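Local coordinates for protein probable endonuclease 4 (Thermotoga maritima, PDB 4HNO) that probably cleaves phosphodiester bonds at abasic sites in DNA during base excision repair, using a cluster of metal ions in a TIM-barrel active site, at residues T139-S150 and D174-G185; K159-R167 and E204-R213. All coordinates share one frame; numbering follows the deposited sequence. Where two conformers were deposited one is given.

Interaction 1: residues T139-S150 and D174-G185; sequences TEGVVILLENVS and DRVAITYDTCHG. With MN (manganese (II) ion), chain E; ZN (zinc ion), chain B; MN (manganese (II) ion), chain C.
The guanidinium of R175 lies flat against the turn before strand 143-147, with E140 CA and G141 N over one face and T139 OG1 and V142 O at its edge. R175 NH1 reaches T139 OG1 within the guanidinium plane (3.0 Å), NH2 reaches T139 O from above its carbonyl plane, and NE and NH1 both grip V142 O. T139 OG1 also bonds V135 of helix 121-136. Arginine suits the place because NE, NH1 and NH2 serve three acceptors through four bonds. At the other end the H184 ring has D181 OD1 over one face and N148 O at its edge. H184 ND1 donates in plane to N148 O (2.8 Å), which fixes the ring's rotation while NE2 binds a manganese ion. Asparagine suits position 148 because its amide both accepts and donates: N148 OD1 takes D181 N (2.8 Å, 168° at the hydrogen) and ND2 gives to D181 O, both on lone pairs. D181 N-caps the following helix, OD2 accepting from H184 N, and gives OD1 to the other manganese. E147, its CG anti to the backbone N (chi1 -176°), extends so that OE1 binds that manganese (2.1 Å) and OE2 the zinc (2.0 Å); OE2 also bonds N110, and water 1 joins both metals. H72, H112, H218 and E263 help complete the pair, D231 and H233 the site of H184. Between the ends, parallel ladder bonds such as L146 N to A177 O (2.8 Å) join neighbouring barrel strands. Strands 108-115 and 214-222 flank them, while helix 121-136 covers I144 and V176.

Interaction 2: residues K159-R167 and E204-R213; sequences KLEQLKKIR and EIESLFGLER
F209 drives its ring edge into the backbone of helix 160-167: CZ lies 3.5 Å from L160 O and CE2 3.5 Å from K164 N, both near the ring plane, with L163 CB placed obliquely. A flat aromatic suits the place, since its edge can lie against the helix backbone while L208 CB covers the centre of one face. Next to it L160 packs CB on L208 CD1 (3.7 Å) and CD1 on I205 CG1, branched aliphatics filling the space between the helices. These are neighbouring helices of the outer layer of the TIM barrel; their segments 160-167 and 204-208 run at 18° with axes 10.3 Å apart at closest approach, as expected where each follows a parallel strand. Toward solvent the contact turns polar and is bridged by water. Water 2 links E161 N to E204 OE2, which also bonds Y190 OH; water 3 lies 2.9 Å from both R167 NH1 and L208 O. R167, extended from CG to NE, brings its guanidinium face over R213 CD (3.5 Å from NH2), while its NE bonds V176 O and its NH2 R173 O. R213 grips the E212 carboxylate side-on in a salt bridge, NE to OE1 and NH2 to the syn lone pair of OE2 (2.9 Å).

How the interactions relate
Interaction 1 belongs to the barrel wall near the middle of the chain, whereas interaction 2 lies in the outer helical layer and is only partly buried. Helix 160-169 leads into strand 176-181, and helix 195-208 into strand 214-222, so the two contacts interlock along the chain. They meet directly: I178 N bonds R213 O (2.9 Å), and I178 CD1 packs on F209 CE2 (3.5 Å). Their chemistry follows their depth. Residues 139-150 and 174-185 combine a regular backbone ladder with metal-binding carboxylates and imidazole, while 159-167 and 204-213 rely on apolar packing and bridging waters.

Interaction 1: residues T139-S150 and D174-G185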
loop_
_atom_site.group_PDB
_atom_site.type_symbol
_atom_site.label_atom_id
_atom_site.label_comp_id
_atom_site.label_asym_id
_atom_site.label_seq_id
_atom_site.Cartn_x
_atom_site.Cartn_y
_atom_site.Cartn_z
ATOM N N THR A 139 -2.533 -4.458 20.341
ATOM C CA THR A 139 -3.730 -4.235 19.555
ATOM C C THR A 139 -4.231 -5.602 19.076
ATOM O O THR A 139 -3.535 -6.605 19.201
ATOM C CB THR A 139 -3.459 -3.361 18.334
ATOM O OG1 THR A 139 -2.492 -3.987 17.496
ATOM C CG2 THR A 139 -3.008 -1.952 18.711
ATOM N N GLU A 140 -5.415 -5.620 18.489
ATOM C CA GLU A 140 -5.941 -6.829 17.850
ATOM C C GLU A 140 -6.534 -6.530 16.495
ATOM O O GLU A 140 -6.967 -5.430 16.211
ATOM C CB GLU A 140 -7.005 -7.522 18.720
ATOM C CG GLU A 140 -6.499 -7.979 20.073
ATOM C CD GLU A 140 -5.421 -9.051 20.023
ATOM O OE1 GLU A 140 -5.249 -9.734 18.987
ATOM O OE2 GLU A 140 -4.738 -9.242 21.055
ATOM N N GLY A 141 -6.548 -7.565 15.661
ATOM C CA GLY A 141 -7.378 -7.631 14.476
ATOM C C GLY A 141 -6.657 -7.145 13.233
ATOM O O GLY A 141 -6.454 -7.855 12.256
ATOM N N VAL A 142 -6.274 -5.879 13.250
ATOM C CA VAL A 142 -5.749 -5.204 12.086
ATOM C C VAL A 142 -4.441 -5.865 11.670
ATOM O O VAL A 142 -3.599 -6.188 12.514
ATOM C CB VAL A 142 -5.546 -3.698 12.384
ATOM C CG1 VAL A 142 -4.879 -2.983 11.221
ATOM C CG2 VAL A 142 -6.870 -3.036 12.713
ATOM N N VAL A 143 -4.287 -6.037 10.365
ATOM C CA VAL A 143 -3.081 -6.558 9.748
ATOM C C VAL A 143 -2.283 -5.396 9.184
ATOM O O VAL A 143 -2.833 -4.551 8.482
ATOM C CB VAL A 143 -3.475 -7.548 8.629
ATOM C CG1 VAL A 143 -2.273 -7.970 7.789
ATOM C CG2 VAL A 143 -4.172 -8.775 9.232
ATOM N N ILE A 144 -0.994 -5.359 9.515
ATOM C CA ILE A 144 -0.090 -4.364 8.967
ATOM C C ILE A 144 0.489 -4.891 7.666
ATOM O O ILE A 144 0.986 -6.023 7.607
ATOM C CB ILE A 144 0.995 -4.004 9.977
ATOM C CG1 ILE A 144 0.319 -3.266 11.150
ATOM C CG2 ILE A 144 2.074 -3.148 9.329
ATOM C CD1 ILE A 144 1.189 -2.911 12.312
ATOM N N LEU A 145 0.417 -4.072 6.624
ATOM C CA LEU A 145 1.013 -4.399 5.330
ATOM C C LEU A 145 2.332 -3.645 5.215
ATOM O O LEU A 145 2.373 -2.435 5.414
ATOM C CB LEU A 145 0.095 -4.005 4.178
ATOM C CG LEU A 145 -1.307 -4.599 4.251
ATOM C CD1 LEU A 145 -2.144 -4.144 3.064
ATOM C CD2 LEU A 145 -1.253 -6.113 4.322
ATOM N N LEU A 146 3.394 -4.372 4.879
ATOM C CA LEU A 146 4.672 -3.761 4.566
ATOM C C LEU A 146 4.720 -3.530 3.065
ATOM O O LEU A 146 4.556 -4.474 2.287
ATOM C CB LEU A 146 5.828 -4.661 4.961
ATOM C CG LEU A 146 5.856 -5.129 6.399
ATOM C CD1 LEU A 146 7.031 -6.069 6.620
ATOM C CD2 LEU A 146 5.899 -3.962 7.368
ATOM N N GLU A 147 4.951 -2.283 2.671
ATOM C CA GLU A 147 5.038 -1.892 1.273
ATOM C C GLU A 147 6.494 -1.777 0.856
ATOM O O GLU A 147 7.307 -1.205 1.570
ATOM C CB GLU A 147 4.338 -0.555 1.098
ATOM C CG GLU A 147 4.279 -0.098 -0.340
ATOM C CD GLU A 147 3.810 1.311 -0.530
ATOM O OE1 GLU A 147 4.065 1.867 -1.622
ATOM O OE2 GLU A 147 3.150 1.860 0.383
ATOM N N ASN A 148 6.817 -2.292 -0.330
ATOM C CA ASN A 148 8.143 -2.018 -0.873
ATOM C C ASN A 148 8.270 -0.556 -1.282
ATOM O O ASN A 148 7.287 0.091 -1.673
ATOM C CB ASN A 148 8.478 -2.933 -2.045
ATOM C CG ASN A 148 7.567 -2.703 -3.223
ATOM O OD1 ASN A 148 6.357 -2.848 -3.087
ATOM N ND2 ASN A 148 8.126 -2.374 -4.385
ATOM N N VAL A 149 9.497 -0.049 -1.195
ATOM C CA VAL A 149 9.809 1.351 -1.373
ATOM C C VAL A 149 10.973 1.485 -2.357
ATOM O O VAL A 149 11.546 0.509 -2.831
ATOM C CB VAL A 149 10.112 2.036 -0.027
ATOM C CG1 VAL A 149 8.860 2.039 0.845
ATOM C CG2 VAL A 149 11.286 1.387 0.678
ATOM N N SER A 150 11.327 2.723 -2.646
ATOM C CA SER A 150 12.464 3.003 -3.512
ATOM C C SER A 150 13.748 3.115 -2.691
ATOM O O SER A 150 13.725 3.366 -1.480
ATOM C CB SER A 150 12.204 4.278 -4.295
ATOM O OG SER A 150 10.987 4.180 -4.994
ATOM N N ASP A 174 1.286 -13.470 11.481
ATOM C CA ASP A 174 0.037 -13.581 10.744
ATOM C C ASP A 174 -0.655 -12.220 10.575
ATOM O O ASP A 174 -1.550 -12.069 9.739
ATOM C CB ASP A 174 -0.948 -14.554 11.420
ATOM C CG ASP A 174 -0.503 -15.997 11.388
ATOM O OD1 ASP A 174 0.455 -16.313 10.673
ATOM O OD2 ASP A 174 -1.133 -16.832 12.065
ATOM N N ARG A 175 -0.238 -11.228 11.364
ATOM C CA ARG A 175 -0.744 -9.870 11.231
ATOM C C ARG A 175 0.241 -8.956 10.513
ATOM O O ARG A 175 0.123 -7.739 10.602
ATOM C CB ARG A 175 -1.167 -9.322 12.580
ATOM C CG ARG A 175 -2.418 -10.004 13.110
ATOM C CD ARG A 175 -2.746 -9.574 14.519
ATOM N NE ARG A 175 -3.028 -8.149 14.564
ATOM C CZ ARG A 175 -2.848 -7.374 15.626
ATOM N NH1 ARG A 175 -3.172 -6.096 15.544
ATOM N NH2 ARG A 175 -2.364 -7.874 16.754
ATOM N N VAL A 176 1.130 -9.554 9.716
ATOM C CA VAL A 176 1.988 -8.793 8.811
ATOM C C VAL A 176 1.821 -9.409 7.427
ATOM O O VAL A 176 2.013 -10.621 7.238
ATOM C CB VAL A 176 3.451 -8.843 9.241
ATOM C CG1 VAL A 176 4.324 -8.048 8.272
ATOM C CG2 VAL A 176 3.614 -8.307 10.649
ATOM N N ALA A 177 1.507 -8.577 6.449
ATOM C CA ALA A 177 1.412 -9.030 5.068
ATOM C C ALA A 177 2.056 -7.960 4.179
ATOM O O ALA A 177 2.808 -7.130 4.698
ATOM C CB ALA A 177 -0.020 -9.419 4.704
ATOM N N ILE A 178 1.827 -8.010 2.874
ATOM C CA ILE A 178 2.636 -7.278 1.924
ATOM C C ILE A 178 1.772 -6.502 0.938
ATOM O O ILE A 178 0.737 -6.980 0.461
ATOM C CB ILE A 178 3.550 -8.291 1.166
ATOM C CG1 ILE A 178 4.425 -9.107 2.124
ATOM C CG2 ILE A 178 4.370 -7.629 0.067
ATOM C CD1 ILE A 178 5.433 -8.299 2.876
ATOM N N THR A 179 2.268 -5.316 0.587
ATOM C CA THR A 179 1.785 -4.515 -0.535
ATOM C C THR A 179 2.924 -4.364 -1.533
ATOM O O THR A 179 4.039 -4.023 -1.144
ATOM C CB THR A 179 1.364 -3.135 -0.065
ATOM O OG1 THR A 179 0.238 -3.301 0.798
ATOM C CG2 THR A 179 1.014 -2.198 -1.219
ATOM N N TYR A 180 2.613 -4.584 -2.808
ATOM C CA TYR A 180 3.603 -4.374 -3.858
ATOM C C TYR A 180 3.257 -3.110 -4.635
ATOM O O TYR A 180 2.179 -3.017 -5.233
ATOM C CB TYR A 180 3.649 -5.573 -4.831
ATOM C CG TYR A 180 4.719 -5.350 -5.861
ATOM C CD1 TYR A 180 6.058 -5.463 -5.517
ATOM C CD2 TYR A 180 4.414 -4.966 -7.163
ATOM C CE1 TYR A 180 7.061 -5.203 -6.419
ATOM C CE2 TYR A 180 5.424 -4.728 -8.092
ATOM C CZ TYR A 180 6.746 -4.833 -7.697
ATOM O OH TYR A 180 7.773 -4.581 -8.571
ATOM N N ASP A 181 4.163 -2.130 -4.612
ATOM C CA ASP A 181 4.014 -0.889 -5.356
ATOM C C ASP A 181 4.843 -1.000 -6.644
ATOM O O ASP A 181 6.061 -1.205 -6.606
ATOM C CB ASP A 181 4.464 0.291 -4.490
ATOM C CG ASP A 181 4.260 1.639 -5.147
ATOM O OD1 ASP A 181 3.642 2.537 -4.513
ATOM O OD2 ASP A 181 4.704 1.815 -6.306
ATOM N N THR A 182 4.157 -0.918 -7.775
ATOM C CA THR A 182 4.814 -1.131 -9.057
ATOM C C THR A 182 5.852 -0.063 -9.387
ATOM O O THR A 182 6.822 -0.369 -10.080
ATOM C CB THR A 182 3.783 -1.239 -10.190
ATOM O OG1 THR A 182 2.994 -0.066 -10.284
ATOM C CG2 THR A 182 2.860 -2.415 -9.997
ATOM N N CYS A 183 5.638 1.177 -8.971
ATOM C CA CYS A 183 6.622 2.231 -9.240
ATOM C C CYS A 183 7.845 2.036 -8.366
ATOM O O CYS A 183 8.985 2.056 -8.840
ATOM C CB CYS A 183 6.011 3.613 -9.052
ATOM S SG CYS A 183 7.166 4.963 -9.386
ATOM N N HIS A 184 7.623 1.842 -7.065
ATOM C CA HIS A 184 8.745 1.602 -6.180
ATOM C C HIS A 184 9.552 0.389 -6.644
ATOM O O HIS A 184 10.789 0.390 -6.623
ATOM C CB HIS A 184 8.289 1.401 -4.750
ATOM C CG HIS A 184 7.558 2.583 -4.188
ATOM N ND1 HIS A 184 6.820 2.512 -3.029
ATOM C CD2 HIS A 184 7.404 3.856 -4.630
ATOM C CE1 HIS A 184 6.270 3.692 -2.777
ATOM N NE2 HIS A 184 6.597 4.528 -3.738
ATOM N N GLY A 185 8.838 -0.655 -7.065
ATOM C CA GLY A 185 9.502 -1.850 -7.532
ATOM C C GLY A 185 10.288 -1.599 -8.814
ATOM O O GLY A 185 11.425 -2.051 -8.964
HETATM MN MN MN E . 2.669 3.021 -2.776
HETATM ZN ZN ZN B . 3.081 3.879 0.370
HETATM MN MN MN C . 6.056 6.512 -3.978
HETATM O O HOH W 1 2.753 4.435 -1.437
#

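Interaction 2: residues K159-R167 and E204-R213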
loop_
_atom_site.group_PDB
_atom_site.type_symbol
_atom_site.label_atom_id
_atom_site.label_comp_id
_atom_site.label_asym_id
_atom_site.label_seq_id
_atom_site.Cartn_x
_atom_site.Cartn_y
_atom_site.Cartn_z
ATOM N N LYS A 159 14.141 -3.985 -1.578
ATOM C CA LYS A 159 14.121 -5.378 -2.010
ATOM C C LYS A 159 13.117 -6.124 -1.160
ATOM O O LYS A 159 13.044 -5.942 0.061
ATOM C CB LYS A 159 15.493 -6.029 -1.864
ATOM C CG LYS A 159 16.577 -5.402 -2.727
ATOM C CD LYS A 159 16.250 -5.466 -4.213
ATOM C CE LYS A 159 17.422 -4.984 -5.048
ATOM N NZ LYS A 159 17.893 -3.628 -4.663
ATOM N N LEU A 160 12.368 -7.022 -1.784
ATOM C CA LEU A 160 11.393 -7.807 -1.040
ATOM C C LEU A 160 12.034 -8.641 0.073
ATOM O O LEU A 160 11.414 -8.840 1.116
ATOM C CB LEU A 160 10.575 -8.687 -1.986
ATOM C CG LEU A 160 9.694 -7.914 -2.970
ATOM C CD1 LEU A 160 9.004 -8.884 -3.915
ATOM C CD2 LEU A 160 8.652 -7.064 -2.265
ATOM N N GLU A 161 13.280 -9.069 -0.122
ATOM C CA GLU A 161 14.004 -9.782 0.920
ATOM C C GLU A 161 14.012 -9.003 2.245
ATOM O O GLU A 161 13.977 -9.616 3.318
ATOM C CB GLU A 161 15.451 -10.043 0.471
ATOM C CG GLU A 161 16.388 -10.561 1.521
ATOM C CD GLU A 161 16.079 -11.961 1.951
ATOM O OE1 GLU A 161 15.437 -12.704 1.173
ATOM O OE2 GLU A 161 16.508 -12.334 3.066
ATOM N N GLN A 162 14.110 -7.688 2.183
ATOM C CA GLN A 162 14.141 -6.890 3.399
ATOM C C GLN A 162 12.796 -6.960 4.136
ATOM O O GLN A 162 12.751 -6.992 5.365
ATOM C CB GLN A 162 14.511 -5.448 3.058
ATOM C CG GLN A 162 15.929 -5.317 2.545
ATOM C CD GLN A 162 16.124 -4.110 1.676
ATOM O OE1 GLN A 162 15.211 -3.329 1.446
ATOM N NE2 GLN A 162 17.304 -4.007 1.091
ATOM N N LEU A 163 11.700 -6.968 3.376
ATOM C CA LEU A 163 10.376 -7.116 3.983
ATOM C C LEU A 163 10.253 -8.482 4.646
ATOM O O LEU A 163 9.655 -8.608 5.710
ATOM C CB LEU A 163 9.257 -6.928 2.956
ATOM C CG LEU A 163 9.303 -5.654 2.139
ATOM C CD1 LEU A 163 8.060 -5.567 1.274
ATOM C CD2 LEU A 163 9.418 -4.413 3.005
ATOM N N LYS A 164 10.799 -9.516 4.000
ATOM C CA LYS A 164 10.791 -10.853 4.568
ATOM C C LYS A 164 11.604 -10.900 5.861
ATOM O O LYS A 164 11.193 -11.528 6.839
ATOM C CB LYS A 164 11.344 -11.853 3.534
ATOM C CG LYS A 164 11.507 -13.265 4.028
ATOM C CD LYS A 164 12.810 -13.580 4.754
ATOM C CE LYS A 164 14.029 -13.282 3.957
ATOM N NZ LYS A 164 15.211 -13.987 4.543
ATOM N N LYS A 165 12.752 -10.240 5.891
ATOM C CA LYS A 165 13.571 -10.254 7.094
ATOM C C LYS A 165 12.792 -9.658 8.265
ATOM O O LYS A 165 12.859 -10.168 9.379
ATOM C CB LYS A 165 14.882 -9.512 6.877
ATOM C CG LYS A 165 15.905 -10.270 6.057
ATOM C CD LYS A 165 17.201 -9.472 5.916
ATOM C CE LYS A 165 18.347 -10.300 5.417
ATOM N NZ LYS A 165 18.246 -10.597 3.969
ATOM N N ILE A 166 12.087 -8.563 8.016
ATOM C CA ILE A 166 11.254 -7.950 9.041
ATOM C C ILE A 166 10.144 -8.905 9.459
ATOM O O ILE A 166 9.980 -9.216 10.644
ATOM C CB ILE A 166 10.644 -6.619 8.525
ATOM C CG1 ILE A 166 11.719 -5.586 8.255
ATOM C CG2 ILE A 166 9.617 -6.091 9.531
ATOM C CD1 ILE A 166 11.257 -4.459 7.341
ATOM N N ARG A 167 9.354 -9.346 8.488
ATOM C CA ARG A 167 8.175 -10.114 8.803
ATOM C C ARG A 167 8.530 -11.365 9.596
ATOM O O ARG A 167 7.843 -11.733 10.558
ATOM C CB ARG A 167 7.437 -10.493 7.521
ATOM C CG ARG A 167 6.253 -11.395 7.795
ATOM C CD ARG A 167 5.341 -11.579 6.581
ATOM N NE ARG A 167 4.222 -12.364 7.004
ATOM C CZ ARG A 167 4.193 -13.674 7.057
ATOM N NH1 ARG A 167 5.160 -14.385 6.524
ATOM N NH2 ARG A 167 3.144 -14.262 7.612
ATOM N N GLU A 204 9.374 -14.826 -6.393
ATOM C CA GLU A 204 9.987 -14.228 -5.227
ATOM C C GLU A 204 8.959 -14.032 -4.082
ATOM O O GLU A 204 9.219 -14.365 -2.926
ATOM C CB GLU A 204 10.651 -12.927 -5.671
ATOM C CG GLU A 204 11.496 -12.267 -4.634
ATOM C CD GLU A 204 12.327 -11.106 -5.198
ATOM O OE1 GLU A 204 12.874 -11.144 -6.320
ATOM O OE2 GLU A 204 12.412 -10.135 -4.464
ATOM N N ILE A 205 7.779 -13.517 -4.411
ATOM C CA ILE A 205 6.710 -13.376 -3.430
ATOM C C ILE A 205 6.328 -14.729 -2.853
ATOM O O ILE A 205 6.181 -14.871 -1.641
ATOM C CB ILE A 205 5.513 -12.624 -4.048
ATOM C CG1 ILE A 205 5.915 -11.168 -4.333
ATOM C CG2 ILE A 205 4.309 -12.671 -3.117
ATOM C CD1 ILE A 205 4.919 -10.390 -5.134
ATOM N N GLU A 206 6.166 -15.734 -3.697
ATOM C CA GLU A 206 5.785 -17.041 -3.218
ATOM C C GLU A 206 6.834 -17.615 -2.268
ATOM O O GLU A 206 6.487 -18.221 -1.248
ATOM C CB GLU A 206 5.537 -17.976 -4.401
ATOM C CG GLU A 206 5.296 -19.406 -3.988
ATOM C CD GLU A 206 4.022 -19.666 -3.218
ATOM O OE1 GLU A 206 3.169 -18.768 -3.028
ATOM O OE2 GLU A 206 3.888 -20.829 -2.798
ATOM N N SER A 207 8.110 -17.449 -2.611
ATOM C CA SER A 207 9.181 -17.971 -1.782
ATOM C C SER A 207 9.334 -17.244 -0.448
ATOM O O SER A 207 9.540 -17.853 0.598
ATOM C CB SER A 207 10.507 -17.889 -2.539
ATOM O OG SER A 207 11.569 -18.256 -1.681
ATOM N N LEU A 208 9.259 -15.921 -0.502
ATOM C CA LEU A 208 9.549 -15.111 0.672
ATOM C C LEU A 208 8.371 -15.027 1.636
ATOM O O LEU A 208 8.574 -14.941 2.843
ATOM C CB LEU A 208 9.945 -13.696 0.248
ATOM C CG LEU A 208 11.248 -13.537 -0.520
ATOM C CD1 LEU A 208 11.407 -12.104 -0.937
ATOM C CD2 LEU A 208 12.444 -13.966 0.295
ATOM N N PHE A 209 7.152 -15.004 1.101
ATOM C CA PHE A 209 5.955 -14.742 1.914
ATOM C C PHE A 209 4.853 -15.771 1.736
ATOM O O PHE A 209 4.052 -15.981 2.648
ATOM C CB PHE A 209 5.338 -13.380 1.564
ATOM C CG PHE A 209 6.339 -12.275 1.400
ATOM C CD1 PHE A 209 6.618 -11.768 0.138
ATOM C CD2 PHE A 209 7.000 -11.735 2.487
ATOM C CE1 PHE A 209 7.540 -10.760 -0.039
ATOM C CE2 PHE A 209 7.947 -10.721 2.293
ATOM C CZ PHE A 209 8.202 -10.242 1.033
ATOM N N GLY A 210 4.772 -16.347 0.544
ATOM C CA GLY A 210 3.584 -17.047 0.098
ATOM C C GLY A 210 2.655 -16.033 -0.549
ATOM O O GLY A 210 2.440 -14.929 -0.030
ATOM N N LEU A 211 2.045 -16.413 -1.667
ATOM C CA LEU A 211 1.199 -15.481 -2.394
ATOM C C LEU A 211 -0.017 -14.993 -1.600
ATOM O O LEU A 211 -0.516 -13.900 -1.848
ATOM C CB LEU A 211 0.738 -16.088 -3.727
ATOM C CG LEU A 211 1.718 -15.856 -4.871
ATOM C CD1 LEU A 211 1.322 -16.684 -6.066
ATOM C CD2 LEU A 211 1.768 -14.380 -5.247
ATOM N N GLU A 212 -0.497 -15.773 -0.637
ATOM C CA GLU A 212 -1.622 -15.337 0.178
ATOM C C GLU A 212 -1.316 -14.023 0.911
ATOM O O GLU A 212 -2.241 -13.284 1.264
ATOM C CB GLU A 212 -2.011 -16.433 1.179
ATOM C CG GLU A 212 -3.159 -16.069 2.094
ATOM C CD GLU A 212 -2.733 -15.259 3.283
ATOM O OE1 GLU A 212 -1.530 -15.274 3.610
ATOM O OE2 GLU A 212 -3.611 -14.634 3.933
ATOM N N ARG A 213 -0.038 -13.733 1.158
ATOM C CA ARG A 213 0.336 -12.516 1.868
ATOM C C ARG A 213 0.332 -11.266 1.005
ATOM O O ARG A 213 0.485 -10.164 1.552
ATOM C CB ARG A 213 1.696 -12.686 2.548
ATOM C CG ARG A 213 1.735 -13.691 3.700
ATOM C CD ARG A 213 1.125 -13.148 4.976
ATOM N NE ARG A 213 -0.313 -13.231 5.013
ATOM C CZ ARG A 213 -1.045 -12.859 6.057
ATOM N NH1 ARG A 213 -0.495 -12.208 7.073
ATOM N NH2 ARG A 213 -2.359 -13.115 6.066
HETATM O O HOH W 2 14.448 -9.481 -2.683
HETATM O O HOH W 3 7.676 -13.645 5.249
HETATM O O HOH W 4 4.779 -16.759 5.099
#